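Long-range contact in UV damage endonuclease (Sulfolobus acidocaldarius, PDB 3TC3), which probably acts as a manganese-binding endonuclease that recognizes UV-damaged DNA by flipping dinucleotides and nicks it for excision repair: residues L174-I178 with W208-T213. Residues are numbered along the deposited sequence; the frame is centred on the assembly and turned at random.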
# COMPACT_ATOMS: atom_id res chain seq x y z
N LEU A 174 2.45 -15.01 -15.16
CA LEU A 174 1.92 -13.70 -15.62
C LEU A 174 0.52 -13.83 -16.28
O LEU A 174 -0.38 -12.98 -16.05
CB LEU A 174 2.90 -12.97 -16.65
CG LEU A 174 4.24 -12.69 -16.01
CD1 LEU A 174 5.14 -12.10 -17.13
CD2 LEU A 174 4.11 -11.67 -14.87
N ASN A 175 0.35 -14.88 -17.11
CA ASN A 175 -0.92 -15.03 -17.75
C ASN A 175 -2.01 -15.46 -16.76
O ASN A 175 -3.13 -14.92 -16.89
CB ASN A 175 -0.75 -15.96 -18.93
CG ASN A 175 -0.16 -15.18 -20.16
OD1 ASN A 175 -0.68 -14.08 -20.58
ND2 ASN A 175 0.91 -15.69 -20.69
N ARG A 176 -1.66 -16.25 -15.75
CA ARG A 176 -2.66 -16.59 -14.69
C ARG A 176 -3.03 -15.28 -13.93
O ARG A 176 -4.21 -15.07 -13.60
CB ARG A 176 -2.15 -17.56 -13.61
CG ARG A 176 -1.96 -18.99 -14.15
CD ARG A 176 -1.86 -20.01 -12.95
NE ARG A 176 -0.92 -19.57 -11.90
CZ ARG A 176 0.39 -19.71 -11.97
NH1 ARG A 176 0.96 -20.35 -13.04
NH2 ARG A 176 1.16 -19.25 -11.01
N PHE A 177 -2.06 -14.40 -13.73
CA PHE A 177 -2.45 -13.16 -13.03
C PHE A 177 -3.48 -12.39 -13.84
O PHE A 177 -4.46 -11.87 -13.32
CB PHE A 177 -1.21 -12.32 -12.80
CG PHE A 177 -1.51 -11.02 -12.10
CD1 PHE A 177 -2.00 -9.88 -12.81
CD2 PHE A 177 -1.29 -10.92 -10.72
CE1 PHE A 177 -2.31 -8.75 -12.10
CE2 PHE A 177 -1.65 -9.75 -10.02
CZ PHE A 177 -2.13 -8.63 -10.72
N ILE A 178 -3.16 -12.18 -15.12
CA ILE A 178 -4.06 -11.43 -16.02
C ILE A 178 -5.48 -12.10 -16.12
O ILE A 178 -6.49 -11.37 -16.00
CB ILE A 178 -3.45 -11.30 -17.41
CG1 ILE A 178 -2.24 -10.34 -17.32
CG2 ILE A 178 -4.50 -10.74 -18.41
CD1 ILE A 178 -1.41 -10.24 -18.61
N TRP A 208 4.78 -5.57 -18.36
CA TRP A 208 4.15 -6.49 -19.36
C TRP A 208 2.71 -6.68 -18.98
O TRP A 208 1.81 -6.72 -19.84
CB TRP A 208 4.96 -7.77 -19.35
CG TRP A 208 4.61 -8.71 -20.48
CD1 TRP A 208 5.19 -8.76 -21.75
CD2 TRP A 208 3.57 -9.73 -20.48
NE1 TRP A 208 4.62 -9.75 -22.50
CE2 TRP A 208 3.67 -10.39 -21.80
CE3 TRP A 208 2.64 -10.22 -19.53
CZ2 TRP A 208 2.79 -11.43 -22.17
CZ3 TRP A 208 1.79 -11.32 -19.92
CH2 TRP A 208 1.91 -11.88 -21.19
N ILE A 209 2.45 -6.88 -17.67
CA ILE A 209 1.09 -6.99 -17.18
C ILE A 209 0.32 -5.69 -17.45
O ILE A 209 -0.81 -5.77 -17.97
CB ILE A 209 1.03 -7.37 -15.68
CG1 ILE A 209 1.56 -8.79 -15.47
CG2 ILE A 209 -0.43 -7.14 -15.16
CD1 ILE A 209 1.65 -9.16 -13.98
N SER A 210 0.88 -4.54 -17.09
CA SER A 210 0.17 -3.28 -17.24
C SER A 210 -0.24 -3.04 -18.67
O SER A 210 -1.35 -2.54 -18.91
CB SER A 210 1.08 -2.13 -16.76
OG SER A 210 0.38 -0.90 -16.74
N GLU A 211 0.63 -3.36 -19.65
CA GLU A 211 0.34 -3.08 -21.04
C GLU A 211 -0.96 -3.78 -21.49
O GLU A 211 -1.67 -3.25 -22.34
CB GLU A 211 1.52 -3.54 -21.92
CG GLU A 211 1.29 -3.29 -23.33
CD GLU A 211 1.78 -1.90 -23.70
OE1 GLU A 211 2.36 -1.22 -22.80
OE2 GLU A 211 1.59 -1.51 -24.87
N ARG A 212 -1.24 -4.93 -20.89
CA ARG A 212 -2.41 -5.79 -21.28
C ARG A 212 -3.60 -5.58 -20.36
O ARG A 212 -4.66 -6.22 -20.62
CB ARG A 212 -1.90 -7.25 -21.27
CG ARG A 212 -0.98 -7.47 -22.45
CD ARG A 212 -0.02 -8.67 -22.10
NE ARG A 212 0.86 -8.86 -23.21
CZ ARG A 212 1.91 -8.12 -23.53
NH1 ARG A 212 2.31 -7.11 -22.71
NH2 ARG A 212 2.61 -8.35 -24.66
N THR A 213 -3.50 -4.69 -19.37
CA THR A 213 -4.58 -4.61 -18.36
C THR A 213 -4.93 -3.18 -17.98
O THR A 213 -6.01 -3.00 -17.36
CB THR A 213 -4.22 -5.28 -17.02
OG1 THR A 213 -2.96 -4.76 -16.57
CG2 THR A 213 -4.10 -6.79 -17.25
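The carbonyl O of I209, whose side chain meets L174, F177 and I178, takes two bonds, one from R212 N and one from T213 OG1 (2.8 Å to I209 O), which come from opposite faces of its plane. In this TIM barrel, helices 170-181 and 203-213 follow the fourth and fifth strands and pack as neighbours on the outer layer; the two short segments cross at -34° with their axes 10.5 Å apart. I178 is the knob between them, set in a hole formed by W208, I209, R212 and T213. I178 CG1 lies beside the backbone N (chi1 -70°) and the chain continues extended, carrying I178 CD1 to 3.6 Å from W208 CZ3. T213 CG2 packs against CG1 and CG2 of the same isoleucine. Deeper in, L174 CD2 meets I209 CD1 at 3.6 Å, and F177 lays its CD1 beside that same methyl; F177 and I209 both rest on I194 of strand 192-195, which joins the helix pair to the barrel wall. At the outer margin the W208 indole crosses N175, amide and ring planes 75° apart, with N175 OD1 at the ring edge 3.5 Å from W208 CH2. The guanidinium of R212 lies over one face of the indole near its NE1 rim, R212 CZ 3.2 Å above the W208 ring plane. Replacing W208 by an alanine would probably open a gap beside I178 CD1 and L174 CB and leave this guanidinium freer to turn. R212 NH1 also reaches back to W208 O at 2.9 Å, on a lone pair in the carbonyl plane.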